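PDB 4H17: hydrolase, isochorismatase family from Pseudomonas putida KT2440, which is probably a hydrolase of the isochorismatase family, built on a Rossmann-like fold. Local coordinates for residues H23-I29 with H123-C129; G63-I67 with T117-H123; N51-L55 with V154-S158. All blocks are in the same frame, centred on the assembly; numbering follows the deposited sequence.

Contact 1: H23-I29 with H123-C129; sequences HASLIII and HLDLIVC
Cys129 holds SG between its backbone N and carbonyl carbon (chi1 62°), and this turns the sulfur onto Ile28. Cys129 SG lies 3.8 Å from Ile28 CG1. Ser25 places OG beside its own backbone N (chi1 -62°), at the edge of the His123 ring near CD2 in the conformer given, one of two. Ser25 OG donates to a water 3.0 Å away that also donates to His123 O. Strands 24-29 and 125-129 run parallel, 25° apart. Five backbone bonds tie them in a ladder from Ser25 N to Ile29 N. The shortest is Ile27 N to Ile127 O, 2.8 Å. One face of the pair carries Leu26, Ile28, Ile127 and Cys129. There Leu26 CD1 meets Ile127 CG2 at 3.8 Å, the two side chains crossing at a slant. Ile127 CD1 also reaches back to Ala24 CB, 3.6 Å away. The other face carries Ser25, Ile27, Leu126 and Val128. Ile27 CD1 meets Leu126 CD1 at 4.0 Å. Farther along, Ile29 CD1 touches Val128 CG1 at 3.7 Å. At the start of the pair a second water donates to His23 O, 2.7 Å away, and to Asp125 OD2, and accepts from Asp125 N. The carboxylate of Asp125 also forms a salt bridge with Arg150. The pair lies in the middle of the parallel sheet, between strands 66-71 and 150-159. Helix 45-61 covers the face of Leu26, Ile28 and Cys129, while helix 133-146 packs on Val128 and Ile29.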
loop_
_atom_site.group_PDB
_atom_site.type_symbol
_atom_site.label_atom_id
_atom_site.label_comp_id
_atom_site.label_asym_id
_atom_site.label_seq_id
_atom_site.Cartn_x
_atom_site.Cartn_y
_atom_site.Cartn_z
ATOM N N HIS A 23 5.950 20.432 -15.188
ATOM C CA HIS A 23 6.176 20.859 -13.805
ATOM C C HIS A 23 6.492 19.694 -12.870
ATOM O O HIS A 23 6.454 19.843 -11.645
ATOM C CB HIS A 23 4.946 21.597 -13.298
ATOM C CG HIS A 23 4.504 22.712 -14.182
ATOM N ND1 HIS A 23 5.353 23.713 -14.600
ATOM C CD2 HIS A 23 3.298 22.983 -14.738
ATOM C CE1 HIS A 23 4.689 24.555 -15.376
ATOM N NE2 HIS A 23 3.439 24.137 -15.468
ATOM N N ALA A 24 6.885 18.561 -13.435
ATOM C CA ALA A 24 7.018 17.341 -12.635
ATOM C C ALA A 24 8.428 16.783 -12.612
ATOM O O ALA A 24 9.239 17.143 -13.428
ATOM C CB ALA A 24 6.058 16.280 -13.156
ATOM N N SER A 25 8.665 15.907 -11.639
ATOM C CA SER A 25 9.833 14.998 -11.620
ATOM C C SER A 25 9.319 13.601 -12.015
ATOM O O SER A 25 8.261 13.165 -11.540
ATOM C CB SER A 25 10.460 14.900 -10.253
ATOM O OG SER A 25 10.991 16.135 -9.731
ATOM N N LEU A 26 10.058 12.895 -12.879
ATOM C CA LEU A 26 9.662 11.555 -13.361
ATOM C C LEU A 26 10.462 10.504 -12.589
ATOM O O LEU A 26 11.683 10.622 -12.452
ATOM C CB LEU A 26 9.957 11.368 -14.837
ATOM C CG LEU A 26 9.727 9.973 -15.448
ATOM C CD1 LEU A 26 8.268 9.540 -15.398
ATOM C CD2 LEU A 26 10.228 9.958 -16.874
ATOM N N ILE A 27 9.766 9.536 -12.026
ATOM C CA ILE A 27 10.362 8.429 -11.259
ATOM C C ILE A 27 10.015 7.094 -11.903
ATOM O O ILE A 27 8.839 6.760 -12.057
ATOM C CB ILE A 27 9.904 8.408 -9.781
ATOM C CG1 ILE A 27 10.117 9.785 -9.100
ATOM C CG2 ILE A 27 10.625 7.278 -9.020
ATOM C CD1 ILE A 27 9.541 9.928 -7.710
ATOM N N ILE A 28 11.061 6.342 -12.296
ATOM C CA ILE A 28 10.885 5.035 -12.918
ATOM C C ILE A 28 11.363 3.992 -11.912
ATOM O O ILE A 28 12.549 3.922 -11.582
ATOM C CB ILE A 28 11.704 4.893 -14.210
ATOM C CG1 ILE A 28 11.355 6.030 -15.166
ATOM C CG2 ILE A 28 11.432 3.529 -14.867
ATOM C CD1 ILE A 28 12.191 6.072 -16.414
ATOM N N ILE A 29 10.434 3.175 -11.446
ATOM C CA ILE A 29 10.710 2.200 -10.374
ATOM C C ILE A 29 10.974 0.811 -10.938
ATOM O O ILE A 29 10.100 0.168 -11.572
ATOM C CB ILE A 29 9.548 2.177 -9.378
ATOM C CG1 ILE A 29 9.413 3.537 -8.692
ATOM C CG2 ILE A 29 9.734 1.090 -8.345
ATOM C CD1 ILE A 29 8.217 3.714 -7.772
ATOM N N HIS A 123 10.004 20.006 -6.979
ATOM C CA HIS A 123 8.629 19.730 -7.486
ATOM C C HIS A 123 7.809 18.866 -6.567
ATOM O O HIS A 123 8.219 17.768 -6.194
ATOM C CB HIS A 123 8.688 19.093 -8.879
ATOM C CG HIS A 123 9.465 19.906 -9.846
ATOM N ND1 HIS A 123 9.038 21.143 -10.277
ATOM C CD2 HIS A 123 10.647 19.675 -10.456
ATOM C CE1 HIS A 123 9.935 21.647 -11.104
ATOM N NE2 HIS A 123 10.923 20.777 -11.226
ATOM N N LEU A 124 6.625 19.362 -6.213
ATOM C CA LEU A 124 5.663 18.569 -5.459
ATOM C C LEU A 124 4.979 17.512 -6.322
ATOM O O LEU A 124 4.557 16.503 -5.775
ATOM C CB LEU A 124 4.616 19.474 -4.801
ATOM C CG LEU A 124 5.129 20.271 -3.592
ATOM C CD1 LEU A 124 4.023 21.184 -3.060
ATOM C CD2 LEU A 124 5.632 19.363 -2.473
ATOM N N ASP A 125 4.923 17.725 -7.646
ATOM C CA ASP A 125 4.329 16.774 -8.593
ATOM C C ASP A 125 5.307 15.714 -9.120
ATOM O O ASP A 125 6.315 15.990 -9.769
ATOM C CB ASP A 125 3.694 17.461 -9.814
ATOM C CG ASP A 125 2.398 18.217 -9.494
ATOM O OD1 ASP A 125 1.402 17.566 -9.132
ATOM O OD2 ASP A 125 2.297 19.424 -9.742
ATOM N N LEU A 126 4.934 14.473 -8.853
ATOM C CA LEU A 126 5.694 13.299 -9.244
ATOM C C LEU A 126 4.886 12.458 -10.202
ATOM O O LEU A 126 3.737 12.147 -9.954
ATOM C CB LEU A 126 6.054 12.440 -8.030
ATOM C CG LEU A 126 6.660 13.119 -6.797
ATOM C CD1 LEU A 126 6.865 12.095 -5.691
ATOM C CD2 LEU A 126 7.926 13.895 -7.127
ATOM N N ILE A 127 5.515 12.095 -11.313
ATOM C CA ILE A 127 4.972 11.131 -12.247
ATOM C C ILE A 127 5.730 9.828 -11.967
ATOM O O ILE A 127 6.979 9.806 -12.009
ATOM C CB ILE A 127 5.113 11.580 -13.714
ATOM C CG1 ILE A 127 4.300 12.867 -13.932
ATOM C CG2 ILE A 127 4.658 10.472 -14.653
ATOM C CD1 ILE A 127 4.654 13.632 -15.175
ATOM N N VAL A 128 4.965 8.786 -11.649
ATOM C CA VAL A 128 5.480 7.505 -11.229
ATOM C C VAL A 128 5.094 6.351 -12.133
ATOM O O VAL A 128 3.934 6.213 -12.527
ATOM C CB VAL A 128 5.005 7.194 -9.796
ATOM C CG1 VAL A 128 5.577 5.892 -9.289
ATOM C CG2 VAL A 128 5.331 8.299 -8.810
ATOM N N CYS A 129 6.080 5.525 -12.472
ATOM C CA CYS A 129 5.804 4.343 -13.246
ATOM C C CYS A 129 6.732 3.233 -12.750
ATOM O O CYS A 129 7.611 3.506 -11.931
ATOM C CB CYS A 129 6.005 4.634 -14.735
ATOM S SG CYS A 129 7.687 5.113 -15.189
HETATM O O HOH W 1 5.340 20.347 -9.192
HETATM O O HOH W 2 10.767 17.079 -6.908
#

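Contact 2: G63-I67 with T117-H123; sequences GRPII and TLQELGH
The His123 ring has NH2 of Arg64 over one face and CG of Pro65 at its edge. Arg64 NH2 stands 3.1 Å from His123 NE2. Pro65 CG is 4.2 Å from His123 CD2. His123 was modelled in two conformers; these ring contacts hold for one of them and are less certain for that reason. The guanidinium is turned differently. Its edge points at the imidazole, and the two planes are 66° apart. One face of the guanidinium is covered near its rim by Pro65 CD, 3.6 Å above the plane. The arginine chain bends at chi2 and chi3, which folds it back over the proline that follows. Arg64 NH2 is also fixed by a hydrogen bond to Ala24 O of the neighbouring strand, and this helps to hold the guanidinium beside the histidine.

The rest of the contact is apolar. Leu121 CD2 sits in the middle, 3.6 Å from Pro65 CB and 4.0 Å from Ile67 CD1. Ile67 has CG1 beside its backbone N (chi1 -62°). With chi2 169° the chain runs on straight and carries Ile67 CD1 to the helix. Ile67 CD1 presses on Leu118 CD2 at 3.3 Å, tighter than usual for two methyl groups. Thr117, the residue before Leu118, brushes Ile67 CD1 with its CG2 at 4.2 Å. Gly122 then leaves the helix with positive phi; the chain turns there and leads into His123.

Helix 114-121 thus lies against strand 66-71 and Ile99 of strand 99-103. It is the helix of a beta-alpha-beta crossover from strand 99-103 to strand 125-131, which passes over strands 66-71 and 24-29, as in the three-layer, Rossmann-like fold of isochorismatase-family hydrolases.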
loop_
_atom_site.group_PDB
_atom_site.type_symbol
_atom_site.label_atom_id
_atom_site.label_comp_id
_atom_site.label_asym_id
_atom_site.label_seq_id
_atom_site.Cartn_x
_atom_site.Cartn_y
_atom_site.Cartn_z
ATOM N N GLY A 63 13.580 18.301 -20.845
ATOM C CA GLY A 63 14.559 18.632 -19.796
ATOM C C GLY A 63 14.118 18.441 -18.356
ATOM O O GLY A 63 14.557 19.184 -17.460
ATOM N N ARG A 64 13.248 17.473 -18.111
ATOM C CA ARG A 64 12.709 17.242 -16.769
ATOM C C ARG A 64 13.660 16.348 -15.938
ATOM O O ARG A 64 14.396 15.557 -16.492
ATOM C CB ARG A 64 11.355 16.547 -16.853
ATOM C CG ARG A 64 10.380 17.219 -17.806
ATOM C CD ARG A 64 10.192 18.689 -17.507
ATOM N NE ARG A 64 9.914 18.882 -16.085
ATOM C CZ ARG A 64 10.262 19.953 -15.367
ATOM N NH1 ARG A 64 10.862 21.001 -15.913
ATOM N NH2 ARG A 64 9.965 20.010 -14.080
ATOM N N PRO A 65 13.591 16.472 -14.601
ATOM C CA PRO A 65 14.334 15.595 -13.693
ATOM C C PRO A 65 13.827 14.200 -13.798
ATOM O O PRO A 65 12.579 13.996 -13.831
ATOM C CB PRO A 65 14.047 16.199 -12.312
ATOM C CG PRO A 65 13.555 17.569 -12.566
ATOM C CD PRO A 65 12.786 17.459 -13.853
ATOM N N ILE A 66 14.761 13.240 -13.883
ATOM C CA ILE A 66 14.396 11.860 -14.024
ATOM C C ILE A 66 15.153 11.034 -12.996
ATOM O O ILE A 66 16.390 11.123 -12.892
ATOM C CB ILE A 66 14.754 11.322 -15.431
ATOM C CG1 ILE A 66 14.040 12.142 -16.519
ATOM C CG2 ILE A 66 14.483 9.827 -15.542
ATOM C CD1 ILE A 66 14.599 11.948 -17.918
ATOM N N ILE A 67 14.400 10.239 -12.260
ATOM C CA ILE A 67 14.943 9.381 -11.174
ATOM C C ILE A 67 14.651 7.922 -11.476
ATOM O O ILE A 67 13.496 7.530 -11.705
ATOM C CB ILE A 67 14.312 9.715 -9.841
ATOM C CG1 ILE A 67 14.630 11.155 -9.458
ATOM C CG2 ILE A 67 14.750 8.680 -8.818
ATOM C CD1 ILE A 67 13.845 11.698 -8.271
ATOM N N THR A 117 16.595 14.287 -2.266
ATOM C CA THR A 117 16.686 14.492 -3.694
ATOM C C THR A 117 15.441 15.209 -4.243
ATOM O O THR A 117 15.529 16.214 -5.008
ATOM C CB THR A 117 16.893 13.175 -4.417
ATOM O OG1 THR A 117 18.164 12.654 -3.994
ATOM C CG2 THR A 117 16.868 13.356 -5.921
ATOM N N LEU A 118 14.268 14.709 -3.899
ATOM C CA LEU A 118 13.044 15.351 -4.381
ATOM C C LEU A 118 12.891 16.787 -3.837
ATOM O O LEU A 118 12.428 17.650 -4.574
ATOM C CB LEU A 118 11.824 14.508 -4.059
ATOM C CG LEU A 118 11.761 13.135 -4.712
ATOM C CD1 LEU A 118 10.500 12.424 -4.232
ATOM C CD2 LEU A 118 11.780 13.320 -6.215
ATOM N N GLN A 119 13.338 17.037 -2.600
ATOM C CA GLN A 119 13.361 18.405 -2.025
ATOM C C GLN A 119 14.243 19.338 -2.858
ATOM O O GLN A 119 13.830 20.430 -3.252
ATOM C CB GLN A 119 13.800 18.369 -0.564
ATOM C CG GLN A 119 12.706 17.838 0.324
ATOM C CD GLN A 119 13.162 17.662 1.758
ATOM O OE1 GLN A 119 14.237 17.131 2.017
ATOM N NE2 GLN A 119 12.356 18.123 2.690
ATOM N N GLU A 120 15.430 18.846 -3.190
ATOM C CA GLU A 120 16.363 19.576 -3.982
ATOM C C GLU A 120 15.830 19.916 -5.368
ATOM O O GLU A 120 16.136 21.000 -5.936
ATOM C CB GLU A 120 17.595 18.717 -4.129
ATOM C CG GLU A 120 18.788 19.437 -4.688
ATOM C CD GLU A 120 20.032 18.569 -4.680
ATOM O OE1 GLU A 120 19.896 17.357 -4.469
ATOM O OE2 GLU A 120 21.125 19.115 -4.857
ATOM N N LEU A 121 15.048 19.004 -5.931
ATOM C CA LEU A 121 14.507 19.202 -7.261
ATOM C C LEU A 121 13.337 20.203 -7.254
ATOM O O LEU A 121 13.061 20.868 -8.250
ATOM C CB LEU A 121 14.043 17.897 -7.842
ATOM C CG LEU A 121 15.086 17.052 -8.589
ATOM C CD1 LEU A 121 16.451 17.120 -7.931
ATOM C CD2 LEU A 121 14.680 15.611 -8.795
ATOM N N GLY A 122 12.684 20.349 -6.110
ATOM C CA GLY A 122 11.731 21.416 -5.959
ATOM C C GLY A 122 10.322 21.186 -6.444
ATOM O O GLY A 122 9.527 22.100 -6.329
ATOM N N HIS A 123 10.004 20.006 -6.979
ATOM C CA HIS A 123 8.629 19.730 -7.486
ATOM C C HIS A 123 7.809 18.866 -6.567
ATOM O O HIS A 123 8.219 17.768 -6.194
ATOM C CB HIS A 123 8.688 19.093 -8.879
ATOM C CG HIS A 123 9.465 19.906 -9.846
ATOM N ND1 HIS A 123 9.038 21.143 -10.277
ATOM C CD2 HIS A 123 10.647 19.675 -10.456
ATOM C CE1 HIS A 123 9.935 21.647 -11.104
ATOM N NE2 HIS A 123 10.923 20.777 -11.226
#

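Contact 3: N51-L55 with V154-S158; sequences NIARL and VEDAS
Asn51 ND2 donates to Asp156 O, 3.0 Å away, with a nearly straight N-H...O angle of 166°. The acceptor lies in the amide plane of Asn51. The donor, in contrast, comes from above the carbonyl plane of Asp156. The other end of the amide is also held: Arg54 NH1, one turn on, donates to Asn51 OD1 at 2.9 Å. Arg54 NH1 is itself in a salt bridge with Glu47. With both ends bonded, the rotation of the amide is fixed. The Asp156 carboxylate lies near the amide, its plane turned by 32°. Asp156 chi1 of 61° brings this carboxylate beside the amide, with Asp156 CG 3.5 Å from Asn51 ND2, while Asp156 OD1 is bonded to Thr193 OG1.

The acceptor carbonyl belongs to a type I turn from Val154 to Ala157, closed by Ala157 N to Val154 O at 3.1 Å. The turn makes a corner in strand 150-159. Helix 45-61, which connects strand 24-29 to strand 66-71 in the Rossmann-like fold, rests on this corner.

Ala157 CB is the central apolar atom. Asn51 CB lies 3.9 Å from Ala157 CB. Leu55 CD1 is also 3.9 Å from Ala157 CB. Leu55 meets Val154 tip to tip, with Leu55 CD1 4.0 Å from Val154 CG2. Ile52 CG1 lies 4.0 Å from Ala157 CB and also passes Ala157 O. Cys129 lies against both Ile52 and Ala157, so strand 125-131 joins the packing between helix and turn. On the turn itself, Glu155 packs on Lys166 of the second subunit.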
loop_
_atom_site.group_PDB
_atom_site.type_symbol
_atom_site.label_atom_id
_atom_site.label_comp_id
_atom_site.label_asym_id
_atom_site.label_seq_id
_atom_site.Cartn_x
_atom_site.Cartn_y
_atom_site.Cartn_z
ATOM N N ASN A 51 5.693 2.115 -22.961
ATOM C CA ASN A 51 5.197 3.366 -22.360
ATOM C C ASN A 51 6.207 4.066 -21.458
ATOM O O ASN A 51 6.307 5.281 -21.495
ATOM C CB ASN A 51 3.845 3.180 -21.693
ATOM C CG ASN A 51 2.712 3.126 -22.690
ATOM O OD1 ASN A 51 2.711 3.834 -23.710
ATOM N ND2 ASN A 51 1.707 2.313 -22.404
ATOM N N ILE A 52 7.020 3.297 -20.728
ATOM C CA ILE A 52 8.098 3.903 -19.949
ATOM C C ILE A 52 9.062 4.611 -20.935
ATOM O O ILE A 52 9.522 5.726 -20.716
ATOM C CB ILE A 52 8.801 2.872 -19.025
ATOM C CG1 ILE A 52 7.831 2.383 -17.962
ATOM C CG2 ILE A 52 10.010 3.538 -18.400
ATOM C CD1 ILE A 52 8.323 1.247 -17.110
ATOM N N ALA A 53 9.338 3.970 -22.073
ATOM C CA ALA A 53 10.227 4.535 -23.032
ATOM C C ALA A 53 9.656 5.840 -23.579
ATOM O O ALA A 53 10.367 6.792 -23.745
ATOM C CB ALA A 53 10.533 3.552 -24.152
ATOM N N ARG A 54 8.331 5.869 -23.795
ATOM C CA ARG A 54 7.667 7.099 -24.243
ATOM C C ARG A 54 7.789 8.202 -23.202
ATOM O O ARG A 54 8.046 9.358 -23.565
ATOM C CB ARG A 54 6.201 6.863 -24.593
ATOM C CG ARG A 54 6.027 5.952 -25.780
ATOM C CD ARG A 54 4.570 5.700 -26.129
ATOM N NE ARG A 54 4.507 4.845 -27.316
ATOM C CZ ARG A 54 4.081 3.579 -27.359
ATOM N NH1 ARG A 54 3.613 2.953 -26.282
ATOM N NH2 ARG A 54 4.074 2.925 -28.510
ATOM N N LEU A 55 7.611 7.863 -21.925
ATOM C CA LEU A 55 7.711 8.859 -20.875
ATOM C C LEU A 55 9.129 9.359 -20.791
ATOM O O LEU A 55 9.353 10.562 -20.675
ATOM C CB LEU A 55 7.302 8.284 -19.520
ATOM C CG LEU A 55 5.811 7.941 -19.330
ATOM C CD1 LEU A 55 5.633 7.074 -18.099
ATOM C CD2 LEU A 55 4.967 9.212 -19.267
ATOM N N VAL A 154 1.232 6.242 -13.608
ATOM C CA VAL A 154 0.941 6.005 -15.029
ATOM C C VAL A 154 0.553 4.545 -15.188
ATOM O O VAL A 154 1.404 3.658 -15.171
ATOM C CB VAL A 154 2.121 6.344 -15.937
ATOM C CG1 VAL A 154 1.732 6.227 -17.400
ATOM C CG2 VAL A 154 2.633 7.726 -15.607
ATOM N N GLU A 155 -0.753 4.297 -15.306
ATOM C CA GLU A 155 -1.279 2.942 -15.097
ATOM C C GLU A 155 -0.854 1.955 -16.188
ATOM O O GLU A 155 -0.738 0.755 -15.948
ATOM C CB GLU A 155 -2.810 2.961 -15.007
ATOM C CG GLU A 155 -3.468 3.570 -16.224
ATOM C CD GLU A 155 -4.928 3.874 -15.987
ATOM O OE1 GLU A 155 -5.588 3.061 -15.291
ATOM O OE2 GLU A 155 -5.397 4.921 -16.496
ATOM N N ASP A 156 -0.608 2.470 -17.382
ATOM C CA ASP A 156 -0.186 1.636 -18.522
ATOM C C ASP A 156 1.332 1.636 -18.758
ATOM O O ASP A 156 1.838 1.055 -19.707
ATOM C CB ASP A 156 -1.004 1.966 -19.789
ATOM C CG ASP A 156 -0.844 3.401 -20.247
ATOM O OD1 ASP A 156 -0.084 4.176 -19.643
ATOM O OD2 ASP A 156 -1.515 3.758 -21.245
ATOM N N ALA A 157 2.041 2.185 -17.780
ATOM C CA ALA A 157 3.512 2.169 -17.721
ATOM C C ALA A 157 3.943 1.469 -16.426
ATOM O O ALA A 157 5.014 1.754 -15.854
ATOM C CB ALA A 157 4.056 3.561 -17.777
ATOM N N SER A 158 3.094 0.573 -15.967
ATOM C CA SER A 158 3.316 -0.182 -14.725
ATOM C C SER A 158 2.693 -1.553 -14.936
ATOM O O SER A 158 1.797 -1.732 -15.795
ATOM C CB SER A 158 2.729 0.583 -13.540
ATOM O OG SER A 158 2.853 -0.158 -12.300
#

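How the contacts relate
The three contacts share one parallel sheet. Contact 1 joins its two middle strands, 24-29 and 125-131. Contact 2 shares His123 with it, their centres about 8 Å apart. It lays helix 114-121 on strand 66-71, whose backbone is bonded to strand 24-29. The centres of contacts 1 and 3 are about 12 Å apart. Contact 3 sets helix 45-61 on the corner of strand 150-159, the neighbour of strand 125-131. Contacts 2 and 3, with centres about 19 Å apart, do not touch. Along the chain, segments of contacts 1 and 3 alternate, and contact 2 falls within both spans. Helices 45-61 and 114-121 each link strands of this one sheet.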